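Local coordinates for DUF1955 domain-containing protein (Sulfolobus tokodaii, PDB 1WY6) that is of unknown function but folds as an archaeal helical repeat protein, an all-helical architecture that in other proteins often serves as a binding scaffold, at residues L18-I23 / Y57-V61; Y42-C47 / Y68-C74; L77-V81 / A97-L101. The contacts are given in a common frame with arbitrary orientation. Residues are numbered along the deposited sequence.

Interaction 1: residues L18-I23 / Y57-V61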
ATOM      1  N   LEU A  18      13.040  10.117  -8.009  1.00 11.06           N
ATOM      2  CA  LEU A  18      12.001   9.092  -7.896  1.00 14.19           C
ATOM      3  C   LEU A  18      10.631   9.590  -8.339  1.00 14.67           C
ATOM      4  O   LEU A  18       9.977   8.941  -9.148  1.00 15.15           O
ATOM      5  CB  LEU A  18      11.928   8.565  -6.461  1.00 14.37           C
ATOM      6  CG  LEU A  18      13.219   7.911  -5.950  1.00 14.26           C
ATOM      7  CD1 LEU A  18      13.069   7.508  -4.491  1.00  8.14           C
ATOM      8  CD2 LEU A  18      13.540   6.703  -6.819  1.00 11.37           C
ATOM      9  N   LEU A  19      10.192  10.730  -7.812  1.00 15.28           N
ATOM     10  CA  LEU A  19       8.896  11.281  -8.212  1.00 15.81           C
ATOM     11  C   LEU A  19       8.871  11.474  -9.733  1.00 15.91           C
ATOM     12  O   LEU A  19       7.822  11.356 -10.356  1.00 14.08           O
ATOM     13  CB  LEU A  19       8.636  12.634  -7.535  1.00 15.65           C
ATOM     14  CG  LEU A  19       8.433  12.670  -6.017  1.00 19.94           C
ATOM     15  CD1 LEU A  19       8.391  14.111  -5.549  1.00 20.41           C
ATOM     16  CD2 LEU A  19       7.151  11.956  -5.649  1.00 24.73           C
ATOM     17  N   ASP A  20      10.032  11.769 -10.319  1.00 14.78           N
ATOM     18  CA  ASP A  20      10.137  12.000 -11.759  1.00 13.56           C
ATOM     19  C   ASP A  20      10.360  10.753 -12.606  1.00 14.16           C
ATOM     20  O   ASP A  20      10.476  10.854 -13.825  1.00 12.77           O
ATOM     21  CB  ASP A  20      11.261  12.992 -12.057  1.00 16.22           C
ATOM     22  CG  ASP A  20      10.955  14.400 -11.565  1.00 18.35           C
ATOM     23  OD1 ASP A  20      11.870  15.244 -11.626  1.00 24.48           O
ATOM     24  OD2 ASP A  20       9.811  14.661 -11.126  1.00 26.56           O
ATOM     25  N   GLY A  21      10.449   9.588 -11.972  1.00 11.24           N
ATOM     26  CA  GLY A  21      10.646   8.367 -12.730  1.00 12.50           C
ATOM     27  C   GLY A  21      12.092   7.963 -12.938  1.00 12.68           C
ATOM     28  O   GLY A  21      12.361   6.954 -13.584  1.00 15.75           O
ATOM     29  N   TYR A  22      13.021   8.759 -12.420  1.00 12.36           N
ATOM     30  CA  TYR A  22      14.449   8.453 -12.520  1.00 13.35           C
ATOM     31  C   TYR A  22      14.739   7.510 -11.352  1.00 14.29           C
ATOM     32  O   TYR A  22      15.433   7.881 -10.409  1.00  9.20           O
ATOM     33  CB  TYR A  22      15.274   9.728 -12.358  1.00 14.93           C
ATOM     34  CG  TYR A  22      15.183  10.705 -13.510  1.00 17.25           C
ATOM     35  CD1 TYR A  22      16.117  10.671 -14.553  1.00 18.65           C
ATOM     36  CD2 TYR A  22      14.202  11.698 -13.536  1.00 10.41           C
ATOM     37  CE1 TYR A  22      16.086  11.608 -15.583  1.00 13.09           C
ATOM     38  CE2 TYR A  22      14.161  12.641 -14.568  1.00  8.65           C
ATOM     39  CZ  TYR A  22      15.114  12.589 -15.582  1.00 12.25           C
ATOM     40  OH  TYR A  22      15.130  13.549 -16.564  1.00 21.26           O
ATOM     41  N   ILE A  23      14.192   6.296 -11.416  1.00  8.99           N
ATOM     42  CA  ILE A  23      14.352   5.313 -10.342  1.00  8.99           C
ATOM     43  C   ILE A  23      15.800   4.934  -9.963  1.00  8.99           C
ATOM     44  O   ILE A  23      16.156   4.975  -8.791  1.00 12.75           O
ATOM     45  CB  ILE A  23      13.569   4.007 -10.666  1.00  8.99           C
ATOM     46  CG1 ILE A  23      12.158   4.336 -11.183  1.00  8.99           C
ATOM     47  CG2 ILE A  23      13.469   3.143  -9.417  1.00  8.99           C
ATOM     48  CD1 ILE A  23      11.259   5.070 -10.181  1.00  8.99           C
ATOM     49  N   TYR A  57       5.195   4.638 -10.362  1.00 14.35           N
ATOM     50  CA  TYR A  57       6.541   4.295  -9.885  1.00 13.32           C
ATOM     51  C   TYR A  57       6.641   3.669  -8.496  1.00 11.63           C
ATOM     52  O   TYR A  57       7.601   2.950  -8.204  1.00 12.19           O
ATOM     53  CB  TYR A  57       7.430   5.550  -9.874  1.00 15.40           C
ATOM     54  CG  TYR A  57       7.374   6.408 -11.118  1.00 14.77           C
ATOM     55  CD1 TYR A  57       7.489   5.843 -12.388  1.00 13.90           C
ATOM     56  CD2 TYR A  57       7.233   7.795 -11.021  1.00 11.43           C
ATOM     57  CE1 TYR A  57       7.463   6.639 -13.541  1.00 11.05           C
ATOM     58  CE2 TYR A  57       7.210   8.600 -12.160  1.00 14.75           C
ATOM     59  CZ  TYR A  57       7.323   8.014 -13.420  1.00 15.73           C
ATOM     60  OH  TYR A  57       7.271   8.795 -14.551  1.00 11.55           O
ATOM     61  N   MET A  58       5.672   3.967  -7.638  1.00 11.58           N
ATOM     62  CA  MET A  58       5.681   3.475  -6.266  1.00 11.55           C
ATOM     63  C   MET A  58       6.212   2.057  -6.076  1.00 12.59           C
ATOM     64  O   MET A  58       7.141   1.840  -5.304  1.00 11.87           O
ATOM     65  CB  MET A  58       4.285   3.576  -5.645  1.00 11.39           C
ATOM     66  CG  MET A  58       4.237   3.087  -4.200  1.00 11.76           C
ATOM     67  SD  MET A  58       2.650   3.336  -3.388  1.00  9.53           S
ATOM     68  CE  MET A  58       2.791   5.040  -2.900  1.00 17.40           C
ATOM     69  N   PHE A  59       5.644   1.094  -6.788  1.00 14.64           N
ATOM     70  CA  PHE A  59       6.075  -0.287  -6.630  1.00 16.06           C
ATOM     71  C   PHE A  59       7.486  -0.585  -7.129  1.00 16.23           C
ATOM     72  O   PHE A  59       8.169  -1.429  -6.560  1.00 18.74           O
ATOM     73  CB  PHE A  59       5.033  -1.207  -7.269  1.00 16.64           C
ATOM     74  CG  PHE A  59       3.660  -1.051  -6.663  1.00 17.58           C
ATOM     75  CD1 PHE A  59       2.545  -0.832  -7.466  1.00 17.85           C
ATOM     76  CD2 PHE A  59       3.494  -1.067  -5.280  1.00 18.05           C
ATOM     77  CE1 PHE A  59       1.283  -0.625  -6.895  1.00 20.37           C
ATOM     78  CE2 PHE A  59       2.244  -0.863  -4.701  1.00 17.13           C
ATOM     79  CZ  PHE A  59       1.132  -0.639  -5.509  1.00 20.72           C
ATOM     80  N   GLN A  60       7.930   0.105  -8.177  1.00 15.55           N
ATOM     81  CA  GLN A  60       9.292  -0.087  -8.692  1.00 18.50           C
ATOM     82  C   GLN A  60      10.272   0.358  -7.606  1.00 17.05           C
ATOM     83  O   GLN A  60      11.318  -0.256  -7.388  1.00 16.51           O
ATOM     84  CB  GLN A  60       9.531   0.773  -9.934  1.00 18.88           C
ATOM     85  CG  GLN A  60       8.687   0.419 -11.150  1.00 26.48           C
ATOM     86  CD  GLN A  60       8.806   1.470 -12.249  1.00 37.09           C
ATOM     87  OE1 GLN A  60       9.907   1.923 -12.581  1.00 38.47           O
ATOM     88  NE2 GLN A  60       7.670   1.857 -12.820  1.00 34.87           N
ATOM     89  N   VAL A  61       9.927   1.456  -6.940  1.00 16.91           N
ATOM     90  CA  VAL A  61      10.758   1.986  -5.870  1.00 16.30           C
ATOM     91  C   VAL A  61      10.793   1.008  -4.706  1.00 13.90           C
ATOM     92  O   VAL A  61      11.868   0.661  -4.223  1.00 12.73           O
ATOM     93  CB  VAL A  61      10.227   3.330  -5.350  1.00 16.25           C
ATOM     94  CG1 VAL A  61      11.040   3.763  -4.139  1.00 17.96           C
ATOM     95  CG2 VAL A  61      10.306   4.386  -6.454  1.00 18.79           C
TER

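Interaction 2: residues Y42-C47 / Y68-C74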
ATOM      1  N   TYR A  42      16.963   7.715   8.703  1.00 26.76           N
ATOM      2  CA  TYR A  42      16.502   7.935   7.338  1.00 22.34           C
ATOM      3  C   TYR A  42      15.215   7.176   7.039  1.00 20.42           C
ATOM      4  O   TYR A  42      14.653   7.295   5.953  1.00 19.39           O
ATOM      5  CB  TYR A  42      17.581   7.508   6.333  1.00 22.08           C
ATOM      6  CG  TYR A  42      17.915   6.030   6.352  1.00 24.39           C
ATOM      7  CD1 TYR A  42      19.079   5.565   6.966  1.00 24.13           C
ATOM      8  CD2 TYR A  42      17.079   5.097   5.736  1.00 25.77           C
ATOM      9  CE1 TYR A  42      19.406   4.211   6.961  1.00 25.77           C
ATOM     10  CE2 TYR A  42      17.392   3.740   5.728  1.00 28.89           C
ATOM     11  CZ  TYR A  42      18.560   3.304   6.341  1.00 30.40           C
ATOM     12  OH  TYR A  42      18.888   1.966   6.322  1.00 33.02           O
ATOM     13  N   ASN A  43      14.753   6.400   8.009  1.00 18.29           N
ATOM     14  CA  ASN A  43      13.551   5.597   7.844  1.00 19.06           C
ATOM     15  C   ASN A  43      12.313   6.392   7.432  1.00 18.86           C
ATOM     16  O   ASN A  43      11.497   5.920   6.632  1.00 18.52           O
ATOM     17  CB  ASN A  43      13.243   4.840   9.130  1.00 21.40           C
ATOM     18  CG  ASN A  43      12.260   3.722   8.908  1.00 26.36           C
ATOM     19  OD1 ASN A  43      12.625   2.672   8.382  1.00 19.78           O
ATOM     20  ND2 ASN A  43      10.998   3.947   9.277  1.00 32.13           N
ATOM     21  N   TRP A  44      12.179   7.589   7.996  1.00 17.37           N
ATOM     22  CA  TRP A  44      11.054   8.484   7.722  1.00 16.34           C
ATOM     23  C   TRP A  44      10.914   8.796   6.233  1.00 15.43           C
ATOM     24  O   TRP A  44       9.821   9.116   5.762  1.00 12.81           O
ATOM     25  CB  TRP A  44      11.257   9.817   8.453  1.00 16.75           C
ATOM     26  CG  TRP A  44      12.461  10.546   7.921  1.00 15.60           C
ATOM     27  CD1 TRP A  44      13.763  10.335   8.268  1.00 20.62           C
ATOM     28  CD2 TRP A  44      12.481  11.522   6.868  1.00 18.34           C
ATOM     29  NE1 TRP A  44      14.594  11.112   7.497  1.00 16.31           N
ATOM     30  CE2 TRP A  44      13.832  11.851   6.629  1.00 21.42           C
ATOM     31  CE3 TRP A  44      11.488  12.148   6.103  1.00 23.73           C
ATOM     32  CZ2 TRP A  44      14.218  12.783   5.652  1.00 26.13           C
ATOM     33  CZ3 TRP A  44      11.873  13.075   5.130  1.00 22.28           C
ATOM     34  CH2 TRP A  44      13.225  13.381   4.916  1.00 22.63           C
ATOM     35  N   PHE A  45      12.029   8.734   5.506  1.00 13.02           N
ATOM     36  CA  PHE A  45      12.031   9.057   4.082  1.00 12.35           C
ATOM     37  C   PHE A  45      11.032   8.280   3.239  1.00 11.35           C
ATOM     38  O   PHE A  45      10.348   8.858   2.405  1.00  6.67           O
ATOM     39  CB  PHE A  45      13.419   8.849   3.480  1.00 14.11           C
ATOM     40  CG  PHE A  45      13.493   9.166   2.011  1.00 14.05           C
ATOM     41  CD1 PHE A  45      13.512  10.485   1.569  1.00 14.80           C
ATOM     42  CD2 PHE A  45      13.549   8.146   1.068  1.00 15.01           C
ATOM     43  CE1 PHE A  45      13.593  10.782   0.209  1.00 12.45           C
ATOM     44  CE2 PHE A  45      13.630   8.436  -0.287  1.00 16.29           C
ATOM     45  CZ  PHE A  45      13.653   9.761  -0.716  1.00 12.87           C
ATOM     46  N   ILE A  46      10.958   6.971   3.444  1.00  8.99           N
ATOM     47  CA  ILE A  46      10.053   6.140   2.658  1.00  8.99           C
ATOM     48  C   ILE A  46       8.585   6.531   2.846  1.00  8.99           C
ATOM     49  O   ILE A  46       7.811   6.525   1.888  1.00 15.75           O
ATOM     50  CB  ILE A  46      10.258   4.635   2.986  1.00  8.99           C
ATOM     51  CG1 ILE A  46       9.676   3.785   1.852  1.00  8.99           C
ATOM     52  CG2 ILE A  46       9.620   4.283   4.338  1.00  8.99           C
ATOM     53  CD1 ILE A  46      10.354   4.057   0.487  1.00  8.99           C
ATOM     54  N   CYS A  47       8.210   6.875   4.076  1.00 14.61           N
ATOM     55  CA  CYS A  47       6.838   7.284   4.379  1.00 13.81           C
ATOM     56  C   CYS A  47       6.545   8.572   3.624  1.00 13.43           C
ATOM     57  O   CYS A  47       5.472   8.749   3.049  1.00  9.97           O
ATOM     58  CB  CYS A  47       6.663   7.569   5.878  1.00 15.36           C
ATOM     59  SG  CYS A  47       7.179   6.258   7.033  1.00 15.29           S
ATOM     60  N   TYR A  68      14.928  -1.676   3.043  1.00 14.24           N
ATOM     61  CA  TYR A  68      15.800  -0.874   3.908  1.00 15.28           C
ATOM     62  C   TYR A  68      15.048  -0.064   4.956  1.00 15.79           C
ATOM     63  O   TYR A  68      15.667   0.566   5.820  1.00 14.14           O
ATOM     64  CB  TYR A  68      16.651   0.097   3.087  1.00 14.14           C
ATOM     65  CG  TYR A  68      17.712  -0.569   2.250  1.00 13.49           C
ATOM     66  CD1 TYR A  68      17.425  -1.040   0.976  1.00 14.87           C
ATOM     67  CD2 TYR A  68      19.003  -0.746   2.746  1.00 19.51           C
ATOM     68  CE1 TYR A  68      18.400  -1.676   0.207  1.00 23.66           C
ATOM     69  CE2 TYR A  68      19.986  -1.376   1.990  1.00 23.83           C
ATOM     70  CZ  TYR A  68      19.680  -1.837   0.722  1.00 21.47           C
ATOM     71  OH  TYR A  68      20.653  -2.446  -0.039  1.00 23.35           O
ATOM     72  N   PHE A  69      13.719  -0.078   4.884  1.00 13.97           N
ATOM     73  CA  PHE A  69      12.908   0.698   5.818  1.00 15.93           C
ATOM     74  C   PHE A  69      11.941  -0.150   6.623  1.00 15.45           C
ATOM     75  O   PHE A  69      11.675  -1.304   6.290  1.00 20.64           O
ATOM     76  CB  PHE A  69      12.092   1.747   5.047  1.00 14.53           C
ATOM     77  CG  PHE A  69      12.917   2.647   4.166  1.00 16.38           C
ATOM     78  CD1 PHE A  69      13.333   3.898   4.618  1.00 13.25           C
ATOM     79  CD2 PHE A  69      13.267   2.250   2.872  1.00 16.42           C
ATOM     80  CE1 PHE A  69      14.084   4.741   3.798  1.00 12.75           C
ATOM     81  CE2 PHE A  69      14.016   3.086   2.042  1.00 10.62           C
ATOM     82  CZ  PHE A  69      14.425   4.331   2.506  1.00 17.60           C
ATOM     83  N   ASP A  70      11.420   0.437   7.695  1.00 18.21           N
ATOM     84  CA  ASP A  70      10.414  -0.217   8.527  1.00 16.14           C
ATOM     85  C   ASP A  70       9.111   0.459   8.119  1.00 13.59           C
ATOM     86  O   ASP A  70       8.784   1.523   8.634  1.00  9.62           O
ATOM     87  CB  ASP A  70      10.664   0.035  10.013  1.00 17.35           C
ATOM     88  CG  ASP A  70      11.885  -0.683  10.525  1.00 23.10           C
ATOM     89  OD1 ASP A  70      12.022  -1.891  10.227  1.00 20.92           O
ATOM     90  OD2 ASP A  70      12.697  -0.041  11.228  1.00 30.75           O
ATOM     91  N   LEU A  71       8.393  -0.144   7.175  1.00 14.28           N
ATOM     92  CA  LEU A  71       7.138   0.418   6.692  1.00 17.49           C
ATOM     93  C   LEU A  71       6.083   0.530   7.784  1.00 18.66           C
ATOM     94  O   LEU A  71       5.220   1.409   7.730  1.00 20.14           O
ATOM     95  CB  LEU A  71       6.591  -0.423   5.539  1.00 16.80           C
ATOM     96  CG  LEU A  71       7.187  -0.202   4.144  1.00 21.52           C
ATOM     97  CD1 LEU A  71       6.646  -1.242   3.192  1.00 24.50           C
ATOM     98  CD2 LEU A  71       6.843   1.181   3.642  1.00 22.87           C
ATOM     99  N   ASP A  72       6.162  -0.348   8.778  1.00 18.93           N
ATOM    100  CA  ASP A  72       5.202  -0.344   9.875  1.00 22.09           C
ATOM    101  C   ASP A  72       5.258   0.959  10.665  1.00 20.97           C
ATOM    102  O   ASP A  72       4.352   1.266  11.436  1.00 23.14           O
ATOM    103  CB  ASP A  72       5.445  -1.540  10.809  1.00 24.61           C
ATOM    104  CG  ASP A  72       6.770  -1.454  11.550  1.00 28.98           C
ATOM    105  OD1 ASP A  72       7.835  -1.418  10.897  1.00 38.78           O
ATOM    106  OD2 ASP A  72       6.747  -1.424  12.798  1.00 42.16           O
ATOM    107  N   LYS A  73       6.324   1.730  10.480  1.00 20.35           N
ATOM    108  CA  LYS A  73       6.445   2.998  11.177  1.00 18.93           C
ATOM    109  C   LYS A  73       5.705   4.107  10.432  1.00 17.81           C
ATOM    110  O   LYS A  73       5.462   5.184  10.981  1.00 16.54           O
ATOM    111  CB  LYS A  73       7.919   3.355  11.371  1.00 19.92           C
ATOM    112  CG  LYS A  73       8.569   2.509  12.452  1.00 24.12           C
ATOM    113  CD  LYS A  73       9.978   2.945  12.774  1.00 32.25           C
ATOM    114  CE  LYS A  73      10.550   2.035  13.844  1.00 35.47           C
ATOM    115  NZ  LYS A  73      10.359   0.608  13.454  1.00 36.41           N
ATOM    116  N   CYS A  74       5.326   3.822   9.188  1.00 14.88           N
ATOM    117  CA  CYS A  74       4.597   4.778   8.364  1.00 15.38           C
ATOM    118  C   CYS A  74       3.119   4.792   8.747  1.00 14.25           C
ATOM    119  O   CYS A  74       2.516   3.740   8.966  1.00 19.22           O
ATOM    120  CB  CYS A  74       4.737   4.425   6.878  1.00 12.60           C
ATOM    121  SG  CYS A  74       6.424   4.569   6.199  1.00 16.82           S
TER

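Interaction 3: residues L77-V81 / A97-L101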
ATOM      1  N   LEU A  77       0.199   4.445   5.116  1.00 11.83           N
ATOM      2  CA  LEU A  77       0.212   3.272   4.256  1.00  9.85           C
ATOM      3  C   LEU A  77      -1.048   3.097   3.415  1.00  7.64           C
ATOM      4  O   LEU A  77      -1.119   2.206   2.571  1.00  9.64           O
ATOM      5  CB  LEU A  77       0.519   2.003   5.058  1.00  8.98           C
ATOM      6  CG  LEU A  77       1.944   1.970   5.627  1.00 10.57           C
ATOM      7  CD1 LEU A  77       2.288   0.543   6.020  1.00 13.92           C
ATOM      8  CD2 LEU A  77       2.951   2.478   4.586  1.00  9.36           C
ATOM      9  N   LYS A  78      -2.032   3.964   3.618  1.00 12.44           N
ATOM     10  CA  LYS A  78      -3.228   3.896   2.796  1.00 11.88           C
ATOM     11  C   LYS A  78      -2.791   4.282   1.378  1.00 12.25           C
ATOM     12  O   LYS A  78      -3.428   3.907   0.394  1.00 12.92           O
ATOM     13  CB  LYS A  78      -4.296   4.872   3.286  1.00 13.17           C
ATOM     14  CG  LYS A  78      -5.580   4.801   2.463  1.00 12.06           C
ATOM     15  CD  LYS A  78      -6.514   5.981   2.737  1.00 19.68           C
ATOM     16  CE  LYS A  78      -7.688   5.968   1.771  1.00 17.46           C
ATOM     17  NZ  LYS A  78      -8.604   7.124   1.971  1.00 17.12           N
ATOM     18  N   SER A  79      -1.693   5.032   1.286  1.00 12.58           N
ATOM     19  CA  SER A  79      -1.145   5.468  -0.002  1.00 13.59           C
ATOM     20  C   SER A  79      -0.717   4.267  -0.851  1.00 10.82           C
ATOM     21  O   SER A  79      -0.811   4.286  -2.082  1.00  8.67           O
ATOM     22  CB  SER A  79       0.079   6.373   0.218  1.00 16.95           C
ATOM     23  OG  SER A  79      -0.214   7.471   1.067  1.00 21.35           O
ATOM     24  N   VAL A  80      -0.225   3.227  -0.192  1.00 10.71           N
ATOM     25  CA  VAL A  80       0.221   2.037  -0.905  1.00 10.76           C
ATOM     26  C   VAL A  80      -0.970   1.244  -1.435  1.00 11.50           C
ATOM     27  O   VAL A  80      -0.950   0.764  -2.561  1.00 11.71           O
ATOM     28  CB  VAL A  80       1.102   1.138   0.002  1.00  9.52           C
ATOM     29  CG1 VAL A  80       1.420  -0.179  -0.705  1.00 12.82           C
ATOM     30  CG2 VAL A  80       2.385   1.874   0.339  1.00 11.40           C
ATOM     31  N   VAL A  81      -2.011   1.122  -0.620  1.00 13.58           N
ATOM     32  CA  VAL A  81      -3.213   0.410  -1.029  1.00 12.34           C
ATOM     33  C   VAL A  81      -3.875   1.165  -2.189  1.00 13.94           C
ATOM     34  O   VAL A  81      -4.379   0.553  -3.136  1.00  9.19           O
ATOM     35  CB  VAL A  81      -4.221   0.313   0.125  1.00 11.93           C
ATOM     36  CG1 VAL A  81      -5.408  -0.539  -0.301  1.00 15.17           C
ATOM     37  CG2 VAL A  81      -3.544  -0.261   1.364  1.00  6.13           C
ATOM     38  N   ALA A  97       0.897  -3.665   3.386  1.00 14.47           N
ATOM     39  CA  ALA A  97       0.336  -2.372   3.803  1.00 14.01           C
ATOM     40  C   ALA A  97      -1.023  -2.599   4.467  1.00 13.99           C
ATOM     41  O   ALA A  97      -1.360  -1.956   5.459  1.00 12.32           O
ATOM     42  CB  ALA A  97       0.174  -1.458   2.603  1.00 14.49           C
ATOM     43  N   LEU A  98      -1.804  -3.512   3.897  1.00 14.18           N
ATOM     44  CA  LEU A  98      -3.109  -3.850   4.447  1.00 14.25           C
ATOM     45  C   LEU A  98      -2.940  -4.456   5.841  1.00 14.37           C
ATOM     46  O   LEU A  98      -3.607  -4.038   6.785  1.00 16.28           O
ATOM     47  CB  LEU A  98      -3.833  -4.853   3.542  1.00 13.88           C
ATOM     48  CG  LEU A  98      -4.532  -4.323   2.284  1.00 12.79           C
ATOM     49  CD1 LEU A  98      -4.960  -5.486   1.402  1.00 14.48           C
ATOM     50  CD2 LEU A  98      -5.737  -3.479   2.688  1.00 14.89           C
ATOM     51  N   ASP A  99      -2.044  -5.437   5.964  1.00 13.29           N
ATOM     52  CA  ASP A  99      -1.806  -6.094   7.240  1.00 16.48           C
ATOM     53  C   ASP A  99      -1.363  -5.087   8.285  1.00 17.62           C
ATOM     54  O   ASP A  99      -1.817  -5.139   9.428  1.00 17.46           O
ATOM     55  CB  ASP A  99      -0.754  -7.210   7.105  1.00 17.25           C
ATOM     56  CG  ASP A  99      -1.214  -8.345   6.190  1.00 19.04           C
ATOM     57  OD1 ASP A  99      -2.438  -8.498   5.988  1.00 21.56           O
ATOM     58  OD2 ASP A  99      -0.357  -9.096   5.677  1.00 21.77           O
ATOM     59  N   ILE A 100      -0.482  -4.166   7.896  1.00  8.99           N
ATOM     60  CA  ILE A 100      -0.015  -3.140   8.827  1.00  8.99           C
ATOM     61  C   ILE A 100      -1.152  -2.192   9.210  1.00  8.99           C
ATOM     62  O   ILE A 100      -1.253  -1.777  10.364  1.00 18.44           O
ATOM     63  CB  ILE A 100       1.163  -2.343   8.228  1.00  8.99           C
ATOM     64  CG1 ILE A 100       2.399  -3.248   8.149  1.00  8.99           C
ATOM     65  CG2 ILE A 100       1.461  -1.131   9.080  1.00  8.99           C
ATOM     66  CD1 ILE A 100       3.508  -2.701   7.278  1.00  8.99           C
ATOM     67  N   LEU A 101      -2.010  -1.848   8.251  1.00 17.26           N
ATOM     68  CA  LEU A 101      -3.135  -0.967   8.557  1.00 15.26           C
ATOM     69  C   LEU A 101      -4.045  -1.629   9.591  1.00 16.12           C
ATOM     70  O   LEU A 101      -4.507  -0.978  10.519  1.00 14.19           O
ATOM     71  CB  LEU A 101      -3.938  -0.640   7.295  1.00 14.29           C
ATOM     72  CG  LEU A 101      -3.259   0.278   6.273  1.00 14.86           C
ATOM     73  CD1 LEU A 101      -4.170   0.491   5.088  1.00 13.56           C
ATOM     74  CD2 LEU A 101      -2.904   1.606   6.923  1.00 12.83           C
TER

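Interaction 1: residues L18-I23 / Y57-V61
Tyr57 and Ile23 carry this contact, each losing about 70 Å² of surface to the opposite segment, with Val61 next at 53 Å². The ring of Tyr57 reaches from helix 55-65 to the turn that ends helix 7-19. That turn is a Schellman motif: Gly21 leaves the helix with a positive phi of 91°, and its N donates a hydrogen bond to Leu18 O at 2.9 Å. The ring lies flat against this glycine, with Gly21 CA 3.5 Å from the centroid of the Tyr57 ring and 17° off the ring normal, a CH-pi contact. Glycine is doubly suited here. A CB would be jammed against the carbonyl of Asp20, and it would also come within 2.8 Å of Tyr57 OH. The helix end also brings backbone carbonyls to the ring, Leu19 O lying 3.4 Å from Tyr57 CE2 near the ring plane and Leu18 O 3.5 Å from Tyr57 CD2. No hydrogen bond crosses between the segments, so the fit rests on van der Waals packing, the CH-pi contact and these carbonyl approaches.

Ile23, which starts the next helix, has its CA-CB bond pointing toward helix 55-65. Its CD1 sits 3.9 Å from both Tyr57 CB and Val61 CG2, while Ile23 CG1 meets Gln60 OE1 at 3.6 Å. Leu18 closes the inner side, its CD2 4.0 Å from Val61 CG2. The contact joins the 7-19/23-36 helical hairpin, at its connecting turn, to helix 55-65. Leu18 and Val61 continue inward onto Leu49 of helix 44-52, and Met58 and Phe59 lead on to Val80 and Cys83 of helix 78-86.

Interaction 2: residues Y42-C47 / Y68-C74
Phe69 is the apolar centre, with 114 Å² covered by segment 42-47. Ile46 CB sits over one face of its ring, 3.6 Å from the Phe69 centroid in a CH-pi contact. Tyr42 directs its edge toward the Phe69 ring in an offset edge-to-face pair, centroids 5.6 Å apart and planes at 86°. Ile46 CG2 touches Cys74 SG at 3.7 Å, beside the disulfide that ties Cys47 SG to Cys74 SG (2.0 Å, chi3 -88°) and fixes the loop covalently to helix 44-52. At the polar edge the Asn43 amide pairs with the backbone of Asp70: Asp70 N donates to Asn43 OD1 at 2.6 Å, and Asn43 ND2 returns a weak bond to Asp70 O at 3.3 Å. Within the loop, Lys73 NZ and Asp70 OD2 form a salt bridge (3.3 Å, weak hydrogen bond). This holds the loop between helices 55-65 and 78-86 against the N-terminal part of helix 44-52 and the residues before it, Phe45 and Tyr42 being backed by Val30 and Thr34 of helix 23-36.

Interaction 3: residues L77-V81 / A97-L101
This is a buried contact, mainly aliphatic, between the start of helix 78-86, with Leu77 just before it, and helix 92-103, the next helix in the chain; its centre lies about 4 Å from the centre of the chain. The backbones come closest at Leu77 and Ala97, whose CA atoms are 5.7 Å apart. The small Ala97 permits this approach: its CB lies 3.8 Å from Val80 CG1. Leu77 buries the most surface, its CD1 meeting Ile100 CG2 at 3.6 Å and its CB meeting Leu101 CD2 at 3.9 Å. Val81 CG2 touches three residues, lying 3.9 Å from Leu101 CD1, 4.1 Å from Leu98 CD2 and 4.1 Å from Ala97 CB. Around the pair, Val80 also touches Met58 of helix 55-65, while Val81 and Leu98 reach Ile113 and Leu110 of helix 107-117. Lys78 NZ forms a salt bridge with Glu112 OE1 of that helix. With no hydrogen bond or charge pair between the segments, the helices are held by close-fitting aliphatic surfaces and the exclusion of water, and their relative placement depends on how these side chains fit together.

The three contacts follow the helical array from its N-terminal end toward its middle. Interactions 1 and 2 cross along the chain, with centres about 16 Å apart; they use the successive helices 44-52 (interaction 2) and 55-65 (interaction 1), with nearest atoms about 4 Å apart and no touch. Interaction 3 comes later in sequence, its centre about 18 Å from that of interaction 1 and about 13 Å from that of interaction 2, and touches both: Met58 SD packs on Val80 CA at 3.7 Å, and Leu71 O meets Leu77 CD1 at 3.5 Å. Packing thus passes from the N-terminal helices through helix 55-65 and its following loop to helices 78-86 and 92-103, consistent with helical-repeat stacking.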